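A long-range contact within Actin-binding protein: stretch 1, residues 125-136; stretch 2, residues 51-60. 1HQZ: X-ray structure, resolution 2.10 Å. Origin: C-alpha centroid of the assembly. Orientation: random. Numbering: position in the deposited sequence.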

ATOM      1  N   ASP A 125       9.178  10.742   0.255  1.00 50.31           N
ATOM      2  CA  ASP A 125       7.737  10.791   0.039  1.00 48.41           C
ATOM      3  C   ASP A 125       7.007   9.996   1.114  1.00 47.66           C
ATOM      4  O   ASP A 125       5.778   9.991   1.170  1.00 47.76           O
ATOM      5  CB  ASP A 125       7.382  10.217  -1.332  1.00 48.97           C
ATOM      6  CG  ASP A 125       7.966  11.026  -2.467  1.00 49.52           C
ATOM      7  OD1 ASP A 125       8.066  12.259  -2.305  1.00 49.39           O
ATOM      8  OD2 ASP A 125       8.306  10.439  -3.519  1.00 46.72           O
ATOM      9  N   LEU A 126       7.773   9.324   1.967  1.00 47.18           N
ATOM     10  CA  LEU A 126       7.206   8.504   3.031  1.00 46.03           C
ATOM     11  C   LEU A 126       7.650   8.950   4.428  1.00 45.16           C
ATOM     12  O   LEU A 126       8.036   8.131   5.263  1.00 45.30           O
ATOM     13  CB  LEU A 126       7.579   7.034   2.803  1.00 44.94           C
ATOM     14  CG  LEU A 126       7.146   6.384   1.475  1.00 45.03           C
ATOM     15  CD1 LEU A 126       7.778   5.000   1.330  1.00 42.10           C
ATOM     16  CD2 LEU A 126       5.631   6.274   1.426  1.00 44.32           C
ATOM     17  N   ASP A 127       7.601  10.253   4.681  1.00 43.83           N
ATOM     18  CA  ASP A 127       7.971  10.759   5.999  1.00 44.16           C
ATOM     19  C   ASP A 127       6.829  10.414   6.946  1.00 41.93           C
ATOM     20  O   ASP A 127       5.687  10.794   6.709  1.00 41.17           O
ATOM     21  CB  ASP A 127       8.177  12.274   5.962  1.00 46.69           C
ATOM     22  CG  ASP A 127       8.343  12.866   7.349  1.00 49.87           C
ATOM     23  OD1 ASP A 127       9.342  12.525   8.022  1.00 51.40           O
ATOM     24  OD2 ASP A 127       7.467  13.657   7.769  1.00 50.59           O
ATOM     25  N   GLU A 128       7.139   9.698   8.019  1.00 42.38           N
ATOM     26  CA  GLU A 128       6.121   9.267   8.970  1.00 44.30           C
ATOM     27  C   GLU A 128       5.222  10.359   9.550  1.00 43.77           C
ATOM     28  O   GLU A 128       4.006  10.178   9.649  1.00 42.45           O
ATOM     29  CB  GLU A 128       6.769   8.461  10.107  1.00 44.05           C
ATOM     30  CG  GLU A 128       5.768   7.944  11.131  1.00 45.85           C
ATOM     31  CD  GLU A 128       6.328   6.832  12.010  1.00 47.05           C
ATOM     32  OE1 GLU A 128       7.563   6.751  12.156  1.00 46.61           O
ATOM     33  OE2 GLU A 128       5.522   6.050  12.565  1.00 48.67           O
ATOM     34  N   ASN A 129       5.796  11.492   9.936  1.00 45.02           N
ATOM     35  CA  ASN A 129       4.980  12.562  10.504  1.00 44.30           C
ATOM     36  C   ASN A 129       4.062  13.216   9.479  1.00 42.15           C
ATOM     37  O   ASN A 129       2.918  13.549   9.779  1.00 39.56           O
ATOM     38  CB  ASN A 129       5.871  13.616  11.163  1.00 47.25           C
ATOM     39  CG  ASN A 129       6.470  13.126  12.466  1.00 51.03           C
ATOM     40  OD1 ASN A 129       5.753  12.630  13.347  1.00 52.24           O
ATOM     41  ND2 ASN A 129       7.785  13.261  12.603  1.00 50.93           N
ATOM     42  N   GLU A 130       4.573  13.410   8.275  1.00 41.08           N
ATOM     43  CA  GLU A 130       3.790  14.003   7.208  1.00 42.86           C
ATOM     44  C   GLU A 130       2.555  13.128   6.933  1.00 43.11           C
ATOM     45  O   GLU A 130       1.441  13.632   6.764  1.00 43.91           O
ATOM     46  CB  GLU A 130       4.667  14.115   5.956  1.00 46.74           C
ATOM     47  CG  GLU A 130       3.920  14.022   4.634  1.00 52.80           C
ATOM     48  CD  GLU A 130       3.265  15.320   4.221  1.00 56.79           C
ATOM     49  OE1 GLU A 130       2.581  15.947   5.061  1.00 59.50           O
ATOM     50  OE2 GLU A 130       3.429  15.704   3.042  1.00 58.44           O
ATOM     51  N   LEU A 131       2.757  11.814   6.909  1.00 40.37           N
ATOM     52  CA  LEU A 131       1.665  10.890   6.639  1.00 39.30           C
ATOM     53  C   LEU A 131       0.689  10.774   7.803  1.00 39.16           C
ATOM     54  O   LEU A 131      -0.524  10.660   7.592  1.00 36.83           O
ATOM     55  CB  LEU A 131       2.221   9.508   6.268  1.00 37.39           C
ATOM     56  CG  LEU A 131       3.020   9.421   4.956  1.00 34.63           C
ATOM     57  CD1 LEU A 131       3.570   8.018   4.784  1.00 34.06           C
ATOM     58  CD2 LEU A 131       2.136   9.777   3.781  1.00 36.11           C
ATOM     59  N   LEU A 132       1.205  10.796   9.030  1.00 36.72           N
ATOM     60  CA  LEU A 132       0.328  10.695  10.187  1.00 38.50           C
ATOM     61  C   LEU A 132      -0.592  11.913  10.219  1.00 39.37           C
ATOM     62  O   LEU A 132      -1.711  11.854  10.736  1.00 39.21           O
ATOM     63  CB  LEU A 132       1.150  10.597  11.482  1.00 38.95           C
ATOM     64  CG  LEU A 132       1.940   9.294  11.682  1.00 37.54           C
ATOM     65  CD1 LEU A 132       2.705   9.354  12.986  1.00 36.44           C
ATOM     66  CD2 LEU A 132       0.990   8.105  11.692  1.00 36.93           C
ATOM     67  N   MET A 133      -0.118  13.014   9.643  1.00 40.29           N
ATOM     68  CA  MET A 133      -0.898  14.247   9.583  1.00 41.13           C
ATOM     69  C   MET A 133      -2.004  14.108   8.548  1.00 39.23           C
ATOM     70  O   MET A 133      -3.149  14.493   8.793  1.00 37.86           O
ATOM     71  CB  MET A 133      -0.007  15.421   9.202  1.00 44.34           C
ATOM     72  CG  MET A 133      -0.749  16.728   9.146  1.00 48.99           C
ATOM     73  SD  MET A 133       0.280  18.024   8.474  1.00 55.30           S
ATOM     74  CE  MET A 133      -0.036  17.787   6.695  1.00 51.06           C
ATOM     75  N   LYS A 134      -1.650  13.566   7.386  1.00 38.49           N
ATOM     76  CA  LYS A 134      -2.621  13.355   6.315  1.00 38.77           C
ATOM     77  C   LYS A 134      -3.704  12.392   6.787  1.00 38.71           C
ATOM     78  O   LYS A 134      -4.884  12.559   6.473  1.00 39.52           O
ATOM     79  CB  LYS A 134      -1.936  12.786   5.070  1.00 37.50           C
ATOM     80  CG  LYS A 134      -0.998  13.759   4.397  1.00 39.75           C
ATOM     81  CD  LYS A 134      -0.549  13.245   3.043  1.00 43.00           C
ATOM     82  CE  LYS A 134       0.348  14.248   2.335  1.00 43.53           C
ATOM     83  NZ  LYS A 134       0.460  13.909   0.884  1.00 47.77           N
ATOM     84  N   ILE A 135      -3.293  11.387   7.555  1.00 38.80           N
ATOM     85  CA  ILE A 135      -4.222  10.391   8.074  1.00 38.75           C
ATOM     86  C   ILE A 135      -5.177  11.057   9.061  1.00 38.88           C
ATOM     87  O   ILE A 135      -6.390  10.820   9.039  1.00 40.11           O
ATOM     88  CB  ILE A 135      -3.440   9.232   8.746  1.00 38.91           C
ATOM     89  CG1 ILE A 135      -2.779   8.375   7.662  1.00 39.33           C
ATOM     90  CG2 ILE A 135      -4.356   8.396   9.620  1.00 40.71           C
ATOM     91  CD1 ILE A 135      -1.887   7.292   8.190  1.00 39.62           C
ATOM     92  N   SER A 136      -4.629  11.910   9.911  1.00 37.34           N
ATOM     93  CA  SER A 136      -5.431  12.612  10.892  1.00 38.31           C
ATOM     94  C   SER A 136      -6.442  13.571  10.253  1.00 37.63           C
ATOM     95  O   SER A 136      -7.553  13.707  10.761  1.00 39.03           O
ATOM     96  CB  SER A 136      -4.522  13.371  11.860  1.00 39.47           C
ATOM     97  OG  SER A 136      -5.298  14.105  12.788  1.00 42.95           O
TER
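Stretch 2 51-60: SFHDFLQLFD

Stretch 2 packs against stretch 1 as a short helix laid obliquely over a longer one. A short helix starts at Phe52, with Ser51 as N-cap: its OG accepts a hydrogen bond from Asp54 N at 3.2 Å. Further along, the chain opens out, Phe59 having phi/psi of -87/146°. Stretch 1 is built in a similar way, with Asp127 OD2 accepting from Glu130 N at 2.9 Å to cap helix 128-136. The N-to-C directions of the two helices differ by 116°, so the short helix runs steeply across the long one. Their axes approach no closer than 11.3 Å, a wide gap that is bridged by side chains. The backbones come nearer at the start of stretch 1, where Leu126 CA and Leu56 CA are 6.0 Å apart.

Phe52 is the knob of stretch 2. Its chi1 is t, its CA-to-CB bond points toward stretch 1, and its ring enters a hollow formed by Glu128, Leu131, Leu132 and Ile135, one turn and the next of the long helix. Leu132 CD2 lies 3.7 Å from Phe52 CE2, while Ile135 CD1 and Leu131 CB each lie 4.2 Å from Phe52 CZ. Leu131 CB meets the ring at its edge, as does Glu128 OE2, 3.7 Å from Phe52 CD2.

Leu56, one helical turn further on, is another projection. Leu56 CD1 rests 3.7 Å from Glu128 CA, and Leu56 CD2 is 3.5 Å from Leu131 CD1 and 3.9 Å from Leu126 CB. Leu126 in turn projects toward stretch 2 from the segment preceding the long helix. Its CD1 reaches Leu56 O at 3.4 Å and Phe59 CD1 at 3.6 Å, so that this methyl lies against both Leu56 and the Phe59 ring.

Glu128 closes the polar margin of the contact. Its CA-to-CB bond points sideways, but the extended side chain, t at chi1 and chi2, carries the carboxylate to stretch 2, where Glu128 OE1 comes within 3.2 Å of His53 CD2 at the edge of the imidazole. This is a contact with a ring carbon; no direct hydrogen bond joins the stretches. A water instead bridges them, accepting from His53 N at 2.9 Å and donating to Glu128 OE2 at 3.0 Å. The two stretches bury 413 Å² between them, summed over both sides, with direct contacts that are mostly apolar and a polar margin at Glu128 and His53.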

ATOM      1  N   SER A  51       4.375  -2.633  12.754  1.00 35.63           N
ATOM      2  CA  SER A  51       4.839  -1.241  12.890  1.00 35.96           C
ATOM      3  C   SER A  51       4.760  -0.380  11.615  1.00 34.91           C
ATOM      4  O   SER A  51       5.332  -0.723  10.577  1.00 33.64           O
ATOM      5  CB  SER A  51       6.284  -1.239  13.406  1.00 37.21           C
ATOM      6  OG  SER A  51       6.891   0.021  13.213  1.00 40.24           O
ATOM      7  N   PHE A  52       4.061   0.749  11.713  1.00 35.39           N
ATOM      8  CA  PHE A  52       3.901   1.668  10.581  1.00 34.60           C
ATOM      9  C   PHE A  52       5.272   2.214  10.183  1.00 34.69           C
ATOM     10  O   PHE A  52       5.543   2.473   9.007  1.00 33.10           O
ATOM     11  CB  PHE A  52       2.959   2.812  10.983  1.00 33.13           C
ATOM     12  CG  PHE A  52       2.684   3.810   9.884  1.00 31.92           C
ATOM     13  CD1 PHE A  52       2.070   3.416   8.701  1.00 34.59           C
ATOM     14  CD2 PHE A  52       2.962   5.164  10.072  1.00 31.84           C
ATOM     15  CE1 PHE A  52       1.727   4.354   7.721  1.00 33.30           C
ATOM     16  CE2 PHE A  52       2.626   6.110   9.101  1.00 30.11           C
ATOM     17  CZ  PHE A  52       2.007   5.704   7.925  1.00 32.46           C
ATOM     18  N   HIS A  53       6.134   2.386  11.178  1.00 35.50           N
ATOM     19  CA  HIS A  53       7.479   2.884  10.932  1.00 36.46           C
ATOM     20  C   HIS A  53       8.231   1.876  10.044  1.00 35.44           C
ATOM     21  O   HIS A  53       8.939   2.274   9.122  1.00 35.56           O
ATOM     22  CB  HIS A  53       8.207   3.104  12.271  1.00 38.29           C
ATOM     23  CG  HIS A  53       9.607   3.616  12.129  1.00 40.86           C
ATOM     24  ND1 HIS A  53      10.711   2.791  12.197  1.00 43.34           N
ATOM     25  CD2 HIS A  53      10.083   4.861  11.897  1.00 40.60           C
ATOM     26  CE1 HIS A  53      11.807   3.507  12.012  1.00 43.29           C
ATOM     27  NE2 HIS A  53      11.453   4.767  11.827  1.00 41.37           N
ATOM     28  N   ASP A  54       8.064   0.578  10.309  1.00 32.56           N
ATOM     29  CA  ASP A  54       8.731  -0.452   9.498  1.00 32.61           C
ATOM     30  C   ASP A  54       8.173  -0.430   8.069  1.00 32.46           C
ATOM     31  O   ASP A  54       8.912  -0.536   7.085  1.00 32.01           O
ATOM     32  CB  ASP A  54       8.519  -1.842  10.106  1.00 30.12           C
ATOM     33  CG  ASP A  54       9.543  -2.185  11.183  1.00 34.00           C
ATOM     34  OD1 ASP A  54      10.319  -1.301  11.610  1.00 32.50           O
ATOM     35  OD2 ASP A  54       9.563  -3.358  11.606  1.00 32.93           O
ATOM     36  N   PHE A  55       6.860  -0.284   7.973  1.00 29.92           N
ATOM     37  CA  PHE A  55       6.158  -0.227   6.696  1.00 31.00           C
ATOM     38  C   PHE A  55       6.811   0.758   5.733  1.00 31.69           C
ATOM     39  O   PHE A  55       7.168   0.414   4.603  1.00 31.15           O
ATOM     40  CB  PHE A  55       4.699   0.178   6.961  1.00 29.16           C
ATOM     41  CG  PHE A  55       3.876   0.428   5.716  1.00 29.61           C
ATOM     42  CD1 PHE A  55       3.749  -0.551   4.727  1.00 28.79           C
ATOM     43  CD2 PHE A  55       3.162   1.617   5.578  1.00 27.95           C
ATOM     44  CE1 PHE A  55       2.912  -0.348   3.626  1.00 28.31           C
ATOM     45  CE2 PHE A  55       2.331   1.834   4.490  1.00 29.60           C
ATOM     46  CZ  PHE A  55       2.203   0.846   3.507  1.00 31.02           C
ATOM     47  N   LEU A  56       6.991   1.987   6.195  1.00 34.22           N
ATOM     48  CA  LEU A  56       7.564   3.031   5.357  1.00 34.36           C
ATOM     49  C   LEU A  56       8.972   2.751   4.854  1.00 34.23           C
ATOM     50  O   LEU A  56       9.413   3.331   3.861  1.00 33.88           O
ATOM     51  CB  LEU A  56       7.514   4.360   6.102  1.00 34.50           C
ATOM     52  CG  LEU A  56       6.075   4.750   6.466  1.00 35.06           C
ATOM     53  CD1 LEU A  56       6.076   6.001   7.338  1.00 33.96           C
ATOM     54  CD2 LEU A  56       5.269   4.971   5.190  1.00 33.29           C
ATOM     55  N   GLN A  57       9.662   1.837   5.519  1.00 35.48           N
ATOM     56  CA  GLN A  57      11.023   1.480   5.139  1.00 36.51           C
ATOM     57  C   GLN A  57      11.125   0.168   4.376  1.00 36.33           C
ATOM     58  O   GLN A  57      12.225  -0.330   4.142  1.00 37.42           O
ATOM     59  CB  GLN A  57      11.873   1.343   6.385  1.00 38.27           C
ATOM     60  CG  GLN A  57      11.982   2.589   7.216  1.00 40.44           C
ATOM     61  CD  GLN A  57      12.915   2.361   8.366  1.00 45.29           C
ATOM     62  OE1 GLN A  57      12.543   1.762   9.380  1.00 47.36           O
ATOM     63  NE2 GLN A  57      14.152   2.802   8.209  1.00 49.74           N
ATOM     64  N   LEU A  58      10.002  -0.403   3.974  1.00 35.49           N
ATOM     65  CA  LEU A  58      10.079  -1.697   3.318  1.00 35.24           C
ATOM     66  C   LEU A  58       9.772  -1.741   1.841  1.00 33.40           C
ATOM     67  O   LEU A  58       9.551  -2.822   1.299  1.00 33.43           O
ATOM     68  CB  LEU A  58       9.182  -2.702   4.053  1.00 37.83           C
ATOM     69  CG  LEU A  58       9.380  -2.931   5.553  1.00 38.74           C
ATOM     70  CD1 LEU A  58       9.430  -4.433   5.817  1.00 47.24           C
ATOM     71  CD2 LEU A  58      10.671  -2.324   6.042  1.00 44.75           C
ATOM     72  N   PHE A  59       9.758  -0.585   1.184  1.00 32.01           N
ATOM     73  CA  PHE A  59       9.487  -0.559  -0.250  1.00 33.14           C
ATOM     74  C   PHE A  59      10.776  -0.754  -1.053  1.00 35.51           C
ATOM     75  O   PHE A  59      11.853  -0.306  -0.641  1.00 33.37           O
ATOM     76  CB  PHE A  59       8.802   0.752  -0.654  1.00 29.99           C
ATOM     77  CG  PHE A  59       7.379   0.870  -0.164  1.00 29.16           C
ATOM     78  CD1 PHE A  59       7.095   1.481   1.056  1.00 26.47           C
ATOM     79  CD2 PHE A  59       6.322   0.343  -0.918  1.00 24.36           C
ATOM     80  CE1 PHE A  59       5.766   1.572   1.532  1.00 25.94           C
ATOM     81  CE2 PHE A  59       5.009   0.424  -0.462  1.00 25.76           C
ATOM     82  CZ  PHE A  59       4.727   1.046   0.775  1.00 24.59           C
ATOM     83  N   ASP A  60      10.651  -1.427  -2.197  1.00 35.62           N
ATOM     84  CA  ASP A  60      11.790  -1.729  -3.074  1.00 38.83           C
ATOM     85  C   ASP A  60      11.965  -0.664  -4.160  1.00 38.72           C
ATOM     86  O   ASP A  60      11.095  -0.498  -5.010  1.00 38.87           O
ATOM     87  CB  ASP A  60      11.570  -3.094  -3.733  1.00 40.00           C
ATOM     88  CG  ASP A  60      12.848  -3.688  -4.303  1.00 43.58           C
ATOM     89  OD1 ASP A  60      13.627  -2.950  -4.942  1.00 43.01           O
ATOM     90  OD2 ASP A  60      13.062  -4.904  -4.117  1.00 45.98           O
TER
HETATM   91  O   HOH W   1       5.293   3.331  13.833  1.00 45.89           O